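Local structure of glutathione S-Transferase (Caenorhabditis elegans, 1YQ1) at residues 87-92 with 155-160. The protein probably catalyses the conjugation of glutathione to halogenated or related electrophilic substrates, as a sigma-class glutathione transferase. Numbering follows the deposited sequence.
Sequences AWVDAV and ITFADL
Val89 of helix 83-109 packs against Thr156, Phe157 and Ala158 at the start of helix 157-171, a buried apolar contact in the helical part of the glutathione transferase fold. The two backbones come closest at Val89 and Ala158, whose CA atoms are 5.5 Å apart. Both side chains start toward the opposite segment, and the two methyls of Val89 divide the work. CG1, anti to the backbone N, meets Ala158 CB and lies over one face of the Phe157 ring, offset toward its rim. This is a CH-pi contact, in which Val89 CG1 is 3.8 Å from the centroid of the Phe157 ring and 17° off the normal. Val89 CG2 turns instead to Thr156, lying against the Thr156 CG2 methyl and 3.9 Å from Thr156 CB. Val92, three residues on, also points toward Ala158, but the modelled closeness of its CG1 is doubtful.

Thr156, Phe157, Ala158 and Asp159 form the Thr-x-x-Asp sequence of the N-capping box known from this position in glutathione transferases. Here Thr156 is the N-cap residue, and one arm of the box is present as a weak hydrogen bond from Thr156 N to Asp159 OD2 (3.0 Å, 134°). The other Asp159 oxygen, OD1, accepts a hydrogen bond from Leu150 N, so the carboxylate links the helix start to the preceding loop while the Thr156 methyl remains packed on Val89.

The Phe157 side chain reaches on to Leu69 and Ala73 of helix 65-76, tying the two helices of the contact to that third one. Asp90 OD1 forms a salt bridge with Arg70 NE of the same helix, and Ala67 of the second subunit packs on Asp90. The same Asp90 OD1 approaches the edge of the Phe157 ring, 4.0 Å from Phe157 CZ, with the carboxylate and ring planes inclined at 49°.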
ATOM      1  N   ALA A  87       6.622  -2.129  11.536  1.00 42.17           N
ATOM      2  CA  ALA A  87       5.902  -0.945  11.092  1.00 41.58           C
ATOM      3  C   ALA A  87       6.750  -0.151  10.123  1.00 41.54           C
ATOM      4  O   ALA A  87       6.232   0.499   9.220  1.00 41.54           O
ATOM      5  CB  ALA A  87       5.538  -0.083  12.284  1.00 42.85           C
ATOM      6  N   TRP A  88       8.062  -0.194  10.305  1.00 41.47           N
ATOM      7  CA  TRP A  88       8.919   0.543   9.402  1.00 41.70           C
ATOM      8  C   TRP A  88       9.069  -0.186   8.095  1.00 40.64           C
ATOM      9  O   TRP A  88       9.127   0.442   7.040  1.00 39.39           O
ATOM     10  CB  TRP A  88      10.270   0.824  10.044  1.00 44.48           C
ATOM     11  CG  TRP A  88      10.242   2.146  10.732  1.00 44.86           C
ATOM     12  CD1 TRP A  88       9.666   2.432  11.934  1.00 44.13           C
ATOM     13  CD2 TRP A  88      10.676   3.392  10.186  1.00 44.99           C
ATOM     14  NE1 TRP A  88       9.704   3.783  12.166  1.00 44.73           N
ATOM     15  CE2 TRP A  88      10.317   4.398  11.108  1.00 45.51           C
ATOM     16  CE3 TRP A  88      11.324   3.758   9.001  1.00 45.67           C
ATOM     17  CZ2 TRP A  88      10.586   5.748  10.884  1.00 47.48           C
ATOM     18  CZ3 TRP A  88      11.590   5.100   8.774  1.00 47.94           C
ATOM     19  CH2 TRP A  88      11.219   6.082   9.712  1.00 49.41           C
ATOM     20  N   VAL A  89       9.125  -1.512   8.158  1.00 40.19           N
ATOM     21  CA  VAL A  89       9.209  -2.304   6.938  1.00 39.98           C
ATOM     22  C   VAL A  89       7.942  -1.977   6.137  1.00 39.74           C
ATOM     23  O   VAL A  89       8.007  -1.733   4.932  1.00 38.76           O
ATOM     24  CB  VAL A  89       9.256  -3.825   7.235  1.00 40.21           C
ATOM     25  CG1 VAL A  89       9.161  -4.619   5.941  1.00 40.37           C
ATOM     26  CG2 VAL A  89      10.552  -4.173   7.944  1.00 39.07           C
ATOM     27  N   ASP A  90       6.797  -1.955   6.827  1.00 39.61           N
ATOM     28  CA  ASP A  90       5.520  -1.637   6.202  1.00 38.90           C
ATOM     29  C   ASP A  90       5.577  -0.263   5.576  1.00 39.37           C
ATOM     30  O   ASP A  90       5.046  -0.037   4.491  1.00 39.80           O
ATOM     31  CB  ASP A  90       4.393  -1.650   7.223  1.00 39.45           C
ATOM     32  CG  ASP A  90       3.985  -3.043   7.614  1.00 41.58           C
ATOM     33  OD1 ASP A  90       4.125  -3.945   6.771  1.00 41.53           O
ATOM     34  OD2 ASP A  90       3.503  -3.237   8.751  1.00 44.80           O
ATOM     35  N   ALA A  91       6.229   0.656   6.273  1.00 40.04           N
ATOM     36  CA  ALA A  91       6.352   2.024   5.797  1.00 40.42           C
ATOM     37  C   ALA A  91       7.266   2.131   4.600  1.00 39.55           C
ATOM     38  O   ALA A  91       6.947   2.813   3.646  1.00 39.42           O
ATOM     39  CB  ALA A  91       6.865   2.914   6.912  1.00 42.76           C
ATOM     40  N   VAL A  92       8.412   1.468   4.647  1.00 39.58           N
ATOM     41  CA  VAL A  92       9.329   1.544   3.526  1.00 41.22           C
ATOM     42  C   VAL A  92       8.623   0.910   2.335  1.00 41.58           C
ATOM     43  O   VAL A  92       8.794   1.355   1.204  1.00 42.57           O
ATOM     44  CB  VAL A  92      10.684   0.834   3.852  1.00 41.69           C
ATOM     45  CG1 VAL A  92      10.451  -0.621   4.055  1.00 45.11           C
ATOM     46  CG2 VAL A  92      11.712   1.069   2.748  1.00 38.51           C
ATOM     47  N   ILE A 155      17.768  -8.978   6.822  1.00 47.32           N
ATOM     48  CA  ILE A 155      16.982  -8.768   5.613  1.00 46.09           C
ATOM     49  C   ILE A 155      15.506  -8.703   5.993  1.00 46.35           C
ATOM     50  O   ILE A 155      15.107  -9.216   7.041  1.00 47.03           O
ATOM     51  CB  ILE A 155      17.214  -9.931   4.616  1.00 45.51           C
ATOM     52  CG1 ILE A 155      16.794  -9.513   3.212  1.00 45.23           C
ATOM     53  CG2 ILE A 155      16.455 -11.180   5.067  1.00 40.97           C
ATOM     54  CD1 ILE A 155      17.174 -10.529   2.155  1.00 43.96           C
ATOM     55  N   THR A 156      14.709  -8.060   5.144  1.00 44.82           N
ATOM     56  CA  THR A 156      13.270  -7.914   5.363  1.00 43.09           C
ATOM     57  C   THR A 156      12.592  -7.955   4.003  1.00 42.40           C
ATOM     58  O   THR A 156      13.232  -7.670   2.981  1.00 43.23           O
ATOM     59  CB  THR A 156      12.935  -6.558   6.019  1.00 42.50           C
ATOM     60  OG1 THR A 156      14.109  -5.744   6.055  1.00 42.78           O
ATOM     61  CG2 THR A 156      12.430  -6.751   7.425  1.00 42.58           C
ATOM     62  N   PHE A 157      11.308  -8.300   3.971  1.00 40.23           N
ATOM     63  CA  PHE A 157      10.612  -8.352   2.688  1.00 38.92           C
ATOM     64  C   PHE A 157      10.615  -6.977   2.034  1.00 39.10           C
ATOM     65  O   PHE A 157      10.328  -6.857   0.850  1.00 39.12           O
ATOM     66  CB  PHE A 157       9.173  -8.892   2.842  1.00 36.30           C
ATOM     67  CG  PHE A 157       8.160  -7.879   3.311  1.00 32.18           C
ATOM     68  CD1 PHE A 157       7.708  -6.880   2.465  1.00 28.97           C
ATOM     69  CD2 PHE A 157       7.610  -7.970   4.587  1.00 32.86           C
ATOM     70  CE1 PHE A 157       6.722  -5.988   2.874  1.00 28.08           C
ATOM     71  CE2 PHE A 157       6.621  -7.082   5.008  1.00 31.10           C
ATOM     72  CZ  PHE A 157       6.178  -6.089   4.142  1.00 29.31           C
ATOM     73  N   ALA A 158      10.957  -5.950   2.812  1.00 38.67           N
ATOM     74  CA  ALA A 158      11.019  -4.586   2.295  1.00 37.32           C
ATOM     75  C   ALA A 158      12.180  -4.470   1.326  1.00 37.83           C
ATOM     76  O   ALA A 158      12.051  -3.842   0.280  1.00 38.38           O
ATOM     77  CB  ALA A 158      11.208  -3.609   3.419  1.00 34.35           C
ATOM     78  N   ASP A 159      13.315  -5.076   1.682  1.00 37.50           N
ATOM     79  CA  ASP A 159      14.506  -5.036   0.837  1.00 37.07           C
ATOM     80  C   ASP A 159      14.198  -5.726  -0.476  1.00 37.88           C
ATOM     81  O   ASP A 159      14.526  -5.222  -1.553  1.00 36.75           O
ATOM     82  CB  ASP A 159      15.686  -5.756   1.506  1.00 36.04           C
ATOM     83  CG  ASP A 159      16.164  -5.064   2.774  1.00 36.26           C
ATOM     84  OD1 ASP A 159      16.638  -3.907   2.700  1.00 33.80           O
ATOM     85  OD2 ASP A 159      16.066  -5.694   3.850  1.00 36.26           O
ATOM     86  N   LEU A 160      13.569  -6.890  -0.377  1.00 38.95           N
ATOM     87  CA  LEU A 160      13.220  -7.655  -1.559  1.00 38.78           C
ATOM     88  C   LEU A 160      12.548  -6.706  -2.536  1.00 39.39           C
ATOM     89  O   LEU A 160      12.989  -6.546  -3.677  1.00 42.21           O
ATOM     90  CB  LEU A 160      12.287  -8.803  -1.169  1.00 38.37           C
ATOM     91  CG  LEU A 160      12.882 -10.212  -0.960  1.00 38.93           C
ATOM     92  CD1 LEU A 160      14.233 -10.140  -0.299  1.00 38.34           C
ATOM     93  CD2 LEU A 160      11.923 -11.061  -0.127  1.00 36.25           C
TER